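Local coordinates for protein member of s1p family of ribosomal proteins (Pyrococcus furiosus, PDB 5YH1) that binds a manganese ion through its DHH domain and probably acts as an exonuclease on nucleic acids, at residues A[57-62]-A[131-136]; A[71-76]-A[97-102]; A[114-119]-A[149-154]. All blocks are in the same frame, centred on the assembly; numbering follows the deposited sequence.

Interaction 1 (A[57-62]-A[131-136]); sequences PIILRH and PLVVIV
The central parallel sheet of the DHH domain brings Ile58–His62 beside Leu132–Val136, two neighbouring strands running the same way at 16°. Their pairing is a worked example of the parallel ladder, in which every second residue of one strand reaches both up and down its neighbour. Ile59 gives its N to Leu132 O and receives Val134 N on its O at 2.9 Å, an almost straight bond of 176°. Arg61 does the same with Val134 O and Val136 N, the latter 2.8 Å from Arg61 O, and Pro57 O starts the series by accepting Leu132 N at 3.0 Å. Ile58, Leu60 and His62 bond instead to strand 97-102 and Leu96 just before it.

On one face Leu60 CD2 meets Val136 CG2 at 4.0 Å. On the other, Ile59 CG1 lies beside its backbone N (chi1 -54°), against Pro131, and Ile59 CD1 is 3.6 Å from Pro131 CG, where both pack on Met119 of helix 109-126. The guanidinium of Arg61 turns from the neighbouring strand to a salt bridge with Asp115. Backbone polar groups are thus matched between largely aliphatic faces, and the second strand leads straight into Asp137, a manganese ligand.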
loop_
_atom_site.group_PDB
_atom_site.type_symbol
_atom_site.label_atom_id
_atom_site.label_comp_id
_atom_site.label_asym_id
_atom_site.label_seq_id
_atom_site.Cartn_x
_atom_site.Cartn_y
_atom_site.Cartn_z
ATOM N N PRO A 57 -11.526 -22.096 12.222
ATOM C CA PRO A 57 -11.704 -20.968 11.312
ATOM C C PRO A 57 -11.599 -21.368 9.852
ATOM O O PRO A 57 -11.036 -22.416 9.527
ATOM C CB PRO A 57 -10.568 -20.000 11.682
ATOM C CG PRO A 57 -9.609 -20.771 12.505
ATOM C CD PRO A 57 -10.312 -21.977 13.051
ATOM N N ILE A 58 -12.170 -20.532 8.991
ATOM C CA ILE A 58 -12.132 -20.721 7.558
ATOM C C ILE A 58 -11.606 -19.446 6.912
ATOM O O ILE A 58 -12.050 -18.347 7.246
ATOM C CB ILE A 58 -13.540 -21.036 7.019
ATOM C CG1 ILE A 58 -14.010 -22.389 7.553
ATOM C CG2 ILE A 58 -13.567 -21.010 5.491
ATOM C CD1 ILE A 58 -15.452 -22.712 7.203
ATOM N N ILE A 59 -10.654 -19.604 6.000
ATOM C CA ILE A 59 -10.240 -18.525 5.113
ATOM C C ILE A 59 -10.741 -18.856 3.721
ATOM O O ILE A 59 -10.416 -19.916 3.177
ATOM C CB ILE A 59 -8.715 -18.395 4.983
ATOM C CG1 ILE A 59 -8.059 -18.275 6.337
ATOM C CG2 ILE A 59 -8.362 -17.175 4.136
ATOM C CD1 ILE A 59 -6.550 -18.350 6.223
ATOM N N LEU A 60 -11.513 -17.940 3.150
ATOM C CA LEU A 60 -11.978 -18.066 1.774
ATOM C C LEU A 60 -11.303 -17.007 0.901
ATOM O O LEU A 60 -11.531 -15.811 1.071
ATOM C CB LEU A 60 -13.506 -17.959 1.716
ATOM C CG LEU A 60 -14.171 -18.469 0.435
ATOM C CD1 LEU A 60 -15.647 -18.712 0.654
ATOM C CD2 LEU A 60 -13.984 -17.501 -0.723
ATOM N N ARG A 61 -10.467 -17.465 -0.024
ATOM C CA ARG A 61 -9.821 -16.614 -1.023
ATOM C C ARG A 61 -10.556 -16.756 -2.338
ATOM O O ARG A 61 -10.859 -17.880 -2.752
ATOM C CB ARG A 61 -8.384 -17.064 -1.252
ATOM C CG ARG A 61 -7.406 -16.612 -0.196
ATOM C CD ARG A 61 -6.691 -15.360 -0.653
ATOM N NE ARG A 61 -5.931 -14.747 0.428
ATOM C CZ ARG A 61 -5.613 -13.458 0.471
ATOM N NH1 ARG A 61 -5.977 -12.639 -0.510
ATOM N NH2 ARG A 61 -4.918 -12.987 1.491
ATOM N N HIS A 62 -10.819 -15.631 -3.004
ATOM C CA HIS A 62 -11.437 -15.645 -4.322
ATOM C C HIS A 62 -10.873 -14.575 -5.239
ATOM O O HIS A 62 -10.482 -13.494 -4.793
ATOM C CB HIS A 62 -12.964 -15.495 -4.217
ATOM C CG HIS A 62 -13.415 -14.161 -3.705
ATOM N ND1 HIS A 62 -13.463 -13.038 -4.500
ATOM C CD2 HIS A 62 -13.850 -13.776 -2.483
ATOM C CE1 HIS A 62 -13.900 -12.015 -3.790
ATOM N NE2 HIS A 62 -14.145 -12.436 -2.565
ATOM N N PRO A 131 -6.739 -22.883 10.074
ATOM C CA PRO A 131 -7.993 -22.856 9.318
ATOM C C PRO A 131 -8.074 -23.881 8.203
ATOM O O PRO A 131 -7.065 -24.441 7.794
ATOM C CB PRO A 131 -8.008 -21.449 8.715
ATOM C CG PRO A 131 -6.569 -21.076 8.626
ATOM C CD PRO A 131 -5.932 -21.677 9.838
ATOM N N LEU A 132 -9.300 -24.128 7.757
ATOM C CA LEU A 132 -9.548 -24.718 6.459
ATOM C C LEU A 132 -9.449 -23.569 5.462
ATOM O O LEU A 132 -10.055 -22.510 5.663
ATOM C CB LEU A 132 -10.952 -25.333 6.406
ATOM C CG LEU A 132 -11.432 -25.908 5.070
ATOM C CD1 LEU A 132 -10.650 -27.166 4.743
ATOM C CD2 LEU A 132 -12.927 -26.203 5.112
ATOM N N VAL A 133 -8.682 -23.784 4.402
ATOM C CA VAL A 133 -8.530 -22.811 3.333
ATOM C C VAL A 133 -9.365 -23.237 2.118
ATOM O O VAL A 133 -9.225 -24.371 1.620
ATOM C CB VAL A 133 -7.047 -22.662 2.942
ATOM C CG1 VAL A 133 -6.890 -21.736 1.746
ATOM C CG2 VAL A 133 -6.240 -22.132 4.126
ATOM N N VAL A 134 -10.239 -22.331 1.673
ATOM C CA VAL A 134 -11.090 -22.539 0.496
ATOM C C VAL A 134 -10.730 -21.483 -0.534
ATOM O O VAL A 134 -10.861 -20.285 -0.257
ATOM C CB VAL A 134 -12.592 -22.410 0.835
ATOM C CG1 VAL A 134 -13.450 -22.705 -0.389
ATOM C CG2 VAL A 134 -12.973 -23.331 1.989
ATOM N N ILE A 135 -10.256 -21.925 -1.701
ATOM C CA ILE A 135 -9.860 -21.029 -2.783
ATOM C C ILE A 135 -10.867 -21.179 -3.910
ATOM O O ILE A 135 -11.187 -22.309 -4.302
ATOM C CB ILE A 135 -8.491 -21.375 -3.387
ATOM C CG1 ILE A 135 -7.498 -21.820 -2.321
ATOM C CG2 ILE A 135 -7.964 -20.186 -4.194
ATOM C CD1 ILE A 135 -7.076 -20.713 -1.379
ATOM N N VAL A 136 -11.324 -20.051 -4.453
ATOM C CA VAL A 136 -12.473 -20.034 -5.364
ATOM C C VAL A 136 -12.198 -19.122 -6.550
ATOM O O VAL A 136 -11.741 -17.982 -6.378
ATOM C CB VAL A 136 -13.729 -19.543 -4.629
ATOM C CG1 VAL A 136 -14.935 -19.517 -5.557
ATOM C CG2 VAL A 136 -13.999 -20.414 -3.410
#

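Interaction 2 (A[71-76]-A[97-102]); sequences AGVALE and FKRRPS
Arg99 and Glu76 form a salt bridge between strand 97-102 and helix 66-86, with Phe97 beside them on the same strand. The helix belongs to the beta-alpha-beta crossover that links strand 58-63 to its parallel neighbour 97-102, and it runs back against that strand at 176°. The example illustrates how a buried ion pair can be built from one direct bond and a water bridge. Arg99 NE donates to Glu76 OE2 at 2.6 Å with an angle of 158° at the hydrogen, meeting the oxygen nearly along its C-O axis, while OE2 itself lies in the guanidinium plane. The arginine chain is extended up to CD and then bends at chi3 (54°), which places NE facing the carboxylate. A water completes the link by a second route, donating to Glu76 OE1 at 2.8 Å and accepting from Arg99 NH2 at 2.7 Å.

Carbon atoms pack round the pair. Val73 CG2 sits over the centre of one guanidinium face, 4.1 Å from Arg99 CZ. The glutamate stem passes obliquely across Phe97, with Glu76 CG 3.6 Å from Phe97 CE2. At Gly72 the helix backbone comes close to the arginine, its C lying 3.9 Å from Arg99 CD, and a beta carbon at this position would point at the strand and be tightly placed against that CD.

Further partners add to the grip: Arg99 NH1 is hydrogen-bonded to His62 NE2, Arg99 NH2 to Asp271 O, and Glu76 OE1 makes a salt bridge with Arg273 NE. All three guanidinium nitrogens are thus engaged, and Glu76 answers two arginines at once, an arrangement likely to favour its charged form despite burial and to keep the guanidinium from turning.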
loop_
_atom_site.group_PDB
_atom_site.type_symbol
_atom_site.label_atom_id
_atom_site.label_comp_id
_atom_site.label_asym_id
_atom_site.label_seq_id
_atom_site.Cartn_x
_atom_site.Cartn_y
_atom_site.Cartn_z
ATOM N N ALA A 71 -19.126 -16.007 -6.296
ATOM C CA ALA A 71 -18.821 -17.326 -5.742
ATOM C C ALA A 71 -18.478 -17.235 -4.264
ATOM O O ALA A 71 -19.012 -17.980 -3.443
ATOM C CB ALA A 71 -17.672 -17.958 -6.509
ATOM N N GLY A 72 -17.604 -16.300 -3.917
ATOM C CA GLY A 72 -17.219 -16.120 -2.527
ATOM C C GLY A 72 -18.385 -15.757 -1.641
ATOM O O GLY A 72 -18.525 -16.294 -0.527
ATOM N N VAL A 73 -19.236 -14.853 -2.124
ATOM C CA VAL A 73 -20.369 -14.390 -1.320
ATOM C C VAL A 73 -21.435 -15.482 -1.202
ATOM O O VAL A 73 -22.059 -15.624 -0.155
ATOM C CB VAL A 73 -20.962 -13.059 -1.857
ATOM C CG1 VAL A 73 -22.221 -12.673 -1.093
ATOM C CG2 VAL A 73 -19.928 -11.958 -1.740
ATOM N N ALA A 74 -21.627 -16.261 -2.260
ATOM C CA ALA A 74 -22.505 -17.441 -2.183
ATOM C C ALA A 74 -22.102 -18.345 -1.014
ATOM O O ALA A 74 -22.929 -18.707 -0.176
ATOM C CB ALA A 74 -22.472 -18.223 -3.490
ATOM N N LEU A 75 -20.816 -18.683 -0.946
ATOM C CA LEU A 75 -20.317 -19.572 0.108
ATOM C C LEU A 75 -20.424 -18.941 1.494
ATOM O O LEU A 75 -20.851 -19.595 2.449
ATOM C CB LEU A 75 -18.881 -20.004 -0.199
ATOM C CG LEU A 75 -18.818 -20.889 -1.445
ATOM C CD1 LEU A 75 -17.417 -20.936 -2.030
ATOM C CD2 LEU A 75 -19.330 -22.292 -1.144
ATOM N N GLU A 76 -20.069 -17.663 1.598
ATOM C CA GLU A 76 -20.182 -16.927 2.862
ATOM C C GLU A 76 -21.622 -16.915 3.385
ATOM O O GLU A 76 -21.868 -17.065 4.594
ATOM C CB GLU A 76 -19.640 -15.485 2.695
ATOM C CG GLU A 76 -19.889 -14.566 3.883
ATOM C CD GLU A 76 -19.178 -13.212 3.797
ATOM O OE1 GLU A 76 -19.537 -12.319 4.582
ATOM O OE2 GLU A 76 -18.255 -13.019 2.983
ATOM N N PHE A 97 -14.568 -16.729 10.324
ATOM C CA PHE A 97 -14.648 -16.697 8.874
ATOM C C PHE A 97 -14.058 -15.412 8.305
ATOM O O PHE A 97 -14.422 -14.313 8.726
ATOM C CB PHE A 97 -16.090 -16.849 8.401
ATOM C CG PHE A 97 -16.232 -16.814 6.907
ATOM C CD1 PHE A 97 -16.055 -17.961 6.159
ATOM C CD2 PHE A 97 -16.517 -15.623 6.249
ATOM C CE1 PHE A 97 -16.166 -17.941 4.784
ATOM C CE2 PHE A 97 -16.633 -15.593 4.869
ATOM C CZ PHE A 97 -16.458 -16.754 4.139
ATOM N N LYS A 98 -13.177 -15.567 7.321
ATOM C CA LYS A 98 -12.573 -14.447 6.620
ATOM C C LYS A 98 -12.651 -14.657 5.115
ATOM O O LYS A 98 -12.280 -15.716 4.618
ATOM C CB LYS A 98 -11.105 -14.311 7.023
ATOM C CG LYS A 98 -10.893 -13.964 8.485
ATOM C CD LYS A 98 -11.325 -12.528 8.760
ATOM C CE LYS A 98 -11.591 -12.299 10.236
ATOM N NZ LYS A 98 -10.370 -12.463 11.048
ATOM N N ARG A 99 -13.122 -13.638 4.398
ATOM C CA ARG A 99 -13.143 -13.647 2.944
ATOM C C ARG A 99 -12.149 -12.600 2.449
ATOM O O ARG A 99 -12.235 -11.436 2.831
ATOM C CB ARG A 99 -14.564 -13.376 2.427
ATOM C CG ARG A 99 -14.716 -13.486 0.919
ATOM C CD ARG A 99 -16.168 -13.383 0.475
ATOM N NE ARG A 99 -16.815 -12.171 0.982
ATOM C CZ ARG A 99 -16.643 -10.947 0.495
ATOM N NH1 ARG A 99 -15.854 -10.739 -0.535
ATOM N NH2 ARG A 99 -17.274 -9.921 1.039
ATOM N N ARG A 100 -11.215 -13.023 1.594
ATOM C CA ARG A 100 -10.152 -12.154 1.087
ATOM C C ARG A 100 -10.027 -12.261 -0.424
ATOM O O ARG A 100 -9.722 -13.335 -0.936
ATOM C CB ARG A 100 -8.820 -12.527 1.728
ATOM C CG ARG A 100 -8.813 -12.304 3.222
ATOM C CD ARG A 100 -7.519 -12.746 3.888
ATOM N NE ARG A 100 -7.633 -12.542 5.333
ATOM C CZ ARG A 100 -7.102 -13.319 6.272
ATOM N NH1 ARG A 100 -6.359 -14.385 5.965
ATOM N NH2 ARG A 100 -7.322 -13.018 7.539
ATOM N N PRO A 101 -10.259 -11.149 -1.151
ATOM C CA PRO A 101 -10.074 -11.218 -2.593
ATOM C C PRO A 101 -8.605 -11.299 -2.988
ATOM O O PRO A 101 -7.739 -10.831 -2.248
ATOM C CB PRO A 101 -10.683 -9.908 -3.106
ATOM C CG PRO A 101 -11.517 -9.396 -1.999
ATOM C CD PRO A 101 -10.852 -9.866 -0.741
ATOM N N SER A 102 -8.359 -11.908 -4.143
ATOM C CA SER A 102 -7.056 -11.960 -4.772
ATOM C C SER A 102 -7.214 -11.295 -6.120
ATOM O O SER A 102 -8.047 -11.723 -6.929
ATOM C CB SER A 102 -6.609 -13.411 -4.963
ATOM O OG SER A 102 -6.327 -14.023 -3.717
HETATM O O HOH W 1 -19.271 -10.145 2.850
#

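Interaction 3 (A[114-119]-A[149-154]); sequences KDIIFM and KRLKAY
Ile116 packs against Arg150, Leu151 and Tyr154 in an apolar contact between helix 109-126 and the C-terminal part of helix 145-152 with the turn after it, in the parallel alpha/beta core of the DHH domain. Helix 109-126 leads from strand 97-102 to strand 132-136, and helix 145-152 from there to strand 158-161, so the contact joins successive beta-alpha-beta connections. It is an example of one branched side chain serving several partners with different atoms. Ile116 CG1 meets Leu151 CD2 at 3.8 Å, and Ile116 CD1 reaches Arg150 CB at 3.9 Å.

The other branch turns to the aromatic ring. Ile116 CG2 stands over one face of Tyr154 in a CH-pi contact, 3.9 Å from the ring centroid and 23° off its normal, displaced toward CZ and CE1. An alanine at Ile116 would probably leave this ring face without its methyl cover and open a gap beside Leu151 and the Arg150 stem.

The polar ends of Arg150 and Tyr154 find partners on the second subunit. There Arg150 makes salt bridges with Glu263 and Glu299 of that subunit, and Tyr154 OH is hydrogen-bonded to Gly274 O of the second subunit, so Arg150 and Tyr154 also belong to the subunit interface. Within the contact Leu151 has one more neighbour. Met119, present as selenomethionine, bends at chi3 (61°), and this last turn brings its CE to within 3.9 Å of Leu151 CD2, the same methyl that touches Ile116.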
loop_
_atom_site.group_PDB
_atom_site.type_symbol
_atom_site.label_atom_id
_atom_site.label_comp_id
_atom_site.label_asym_id
_atom_site.label_seq_id
_atom_site.Cartn_x
_atom_site.Cartn_y
_atom_site.Cartn_z
ATOM N N LYS A 114 0.631 -13.775 3.936
ATOM C CA LYS A 114 -0.225 -13.025 4.837
ATOM C C LYS A 114 -1.210 -13.973 5.564
ATOM O O LYS A 114 -1.386 -13.894 6.781
ATOM C CB LYS A 114 -0.943 -11.930 4.041
ATOM C CG LYS A 114 -1.867 -11.040 4.847
ATOM C CD LYS A 114 -3.313 -11.453 4.685
ATOM C CE LYS A 114 -4.249 -10.503 5.416
ATOM N NZ LYS A 114 -4.675 -9.379 4.538
ATOM N N ASP A 115 -1.825 -14.884 4.822
ATOM C CA ASP A 115 -2.746 -15.850 5.419
ATOM C C ASP A 115 -2.045 -16.698 6.503
ATOM O O ASP A 115 -2.600 -16.958 7.569
ATOM C CB ASP A 115 -3.344 -16.760 4.321
ATOM C CG ASP A 115 -4.291 -16.011 3.379
ATOM O OD1 ASP A 115 -4.732 -14.896 3.731
ATOM O OD2 ASP A 115 -4.596 -16.537 2.283
ATOM N N ILE A 116 -0.820 -17.121 6.230
ATOM C CA ILE A 116 -0.065 -17.929 7.189
ATOM C C ILE A 116 0.321 -17.104 8.434
ATOM O O ILE A 116 0.173 -17.563 9.564
ATOM C CB ILE A 116 1.169 -18.582 6.519
ATOM C CG1 ILE A 116 0.701 -19.638 5.513
ATOM C CG2 ILE A 116 2.090 -19.241 7.558
ATOM C CD1 ILE A 116 1.781 -20.135 4.568
ATOM N N ILE A 117 0.783 -15.878 8.244
ATOM C CA ILE A 117 1.168 -15.041 9.393
ATOM C C ILE A 117 -0.051 -14.764 10.268
ATOM O O ILE A 117 0.008 -14.907 11.486
ATOM C CB ILE A 117 1.838 -13.730 8.930
ATOM C CG1 ILE A 117 3.204 -14.050 8.313
ATOM C CG2 ILE A 117 1.979 -12.731 10.087
ATOM C CD1 ILE A 117 3.716 -13.008 7.343
ATOM N N PHE A 118 -1.164 -14.399 9.643
ATOM C CA PHE A 118 -2.403 -14.126 10.366
ATOM C C PHE A 118 -2.919 -15.366 11.094
ATOM O O PHE A 118 -3.303 -15.278 12.253
ATOM C CB PHE A 118 -3.480 -13.580 9.412
ATOM C CG PHE A 118 -3.425 -12.085 9.203
ATOM C CD1 PHE A 118 -2.214 -11.386 9.199
ATOM C CD2 PHE A 118 -4.598 -11.368 8.987
ATOM C CE1 PHE A 118 -2.187 -10.007 8.998
ATOM C CE2 PHE A 118 -4.572 -9.989 8.785
ATOM C CZ PHE A 118 -3.362 -9.309 8.794
HETATM N N MSE A 119 -2.935 -16.519 10.429
HETATM C CA MSE A 119 -3.454 -17.744 11.071
HETATM C C MSE A 119 -2.551 -18.185 12.211
HETATM O O MSE A 119 -3.033 -18.692 13.221
HETATM C CB MSE A 119 -3.693 -18.874 10.058
HETATM C CG MSE A 119 -2.398 -19.573 9.658
HETATM SE SE MSE A 119 -2.596 -21.019 8.323
HETATM C CE MSE A 119 -3.349 -20.022 6.801
ATOM N N LYS A 149 2.496 -25.630 -1.261
ATOM C CA LYS A 149 3.682 -26.173 -0.581
ATOM C C LYS A 149 3.900 -25.497 0.768
ATOM O O LYS A 149 4.227 -26.159 1.747
ATOM C CB LYS A 149 4.922 -26.021 -1.446
ATOM C CG LYS A 149 4.927 -26.993 -2.607
ATOM C CD LYS A 149 6.138 -26.790 -3.488
ATOM C CE LYS A 149 6.232 -27.908 -4.503
ATOM N NZ LYS A 149 7.529 -27.859 -5.226
ATOM N N ARG A 150 3.669 -24.186 0.825
ATOM C CA ARG A 150 3.802 -23.451 2.067
ATOM C C ARG A 150 2.704 -23.794 3.059
ATOM O O ARG A 150 2.994 -24.029 4.238
ATOM C CB ARG A 150 3.868 -21.952 1.797
ATOM C CG ARG A 150 5.196 -21.549 1.177
ATOM C CD ARG A 150 5.082 -20.212 0.490
ATOM N NE ARG A 150 6.339 -19.756 -0.094
ATOM C CZ ARG A 150 6.852 -20.199 -1.237
ATOM N NH1 ARG A 150 6.245 -21.156 -1.943
ATOM N NH2 ARG A 150 7.996 -19.682 -1.675
ATOM N N LEU A 151 1.454 -23.859 2.597
ATOM C CA LEU A 151 0.357 -24.260 3.489
ATOM C C LEU A 151 0.534 -25.684 4.046
ATOM O O LEU A 151 0.183 -25.958 5.198
ATOM C CB LEU A 151 -1.005 -24.122 2.793
ATOM C CG LEU A 151 -1.459 -22.683 2.538
ATOM C CD1 LEU A 151 -2.658 -22.656 1.608
ATOM C CD2 LEU A 151 -1.789 -21.967 3.836
ATOM N N LYS A 152 1.073 -26.588 3.241
ATOM C CA LYS A 152 1.247 -27.971 3.686
ATOM C C LYS A 152 2.346 -28.119 4.752
ATOM O O LYS A 152 2.292 -29.029 5.568
ATOM C CB LYS A 152 1.468 -28.907 2.496
ATOM C CG LYS A 152 0.191 -29.151 1.679
ATOM C CD LYS A 152 -1.002 -29.567 2.543
ATOM C CE LYS A 152 -2.144 -30.119 1.699
ATOM N NZ LYS A 152 -3.344 -30.451 2.515
ATOM N N ALA A 153 3.302 -27.199 4.784
ATOM C CA ALA A 153 4.255 -27.160 5.891
ATOM C C ALA A 153 3.550 -26.920 7.232
ATOM O O ALA A 153 4.109 -27.212 8.290
ATOM C CB ALA A 153 5.309 -26.098 5.649
ATOM N N TYR A 154 2.323 -26.403 7.191
ATOM C CA TYR A 154 1.532 -26.189 8.400
ATOM C C TYR A 154 0.399 -27.209 8.581
ATOM O O TYR A 154 -0.420 -27.056 9.486
ATOM C CB TYR A 154 0.994 -24.748 8.408
ATOM C CG TYR A 154 2.116 -23.752 8.528
ATOM C CD1 TYR A 154 2.857 -23.384 7.418
ATOM C CD2 TYR A 154 2.467 -23.215 9.763
ATOM C CE1 TYR A 154 3.915 -22.498 7.526
ATOM C CE2 TYR A 154 3.522 -22.328 9.883
ATOM C CZ TYR A 154 4.243 -21.970 8.764
ATOM O OH TYR A 154 5.303 -21.093 8.882
#

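From the N terminus, segment 57-62 opens interaction 1, and before it closes the chain completes interaction 2, pairing helix segment 71-76 with strand 97-102; the second contact is thus wholly enclosed by the first. Segment 114-119 then opens interaction 3, which follows interaction 2 in series. Segment 131-136 closes interaction 1 while interaction 3 is still pending, so those two cross, and 149-154 ends the set. Strand 58-63 lies between 97-102 and 132-136 in the sheet, uniting interactions 1 and 2. Asp115 joins interaction 3 to both, adding a salt bridge to Arg100 to the one it makes in interaction 1.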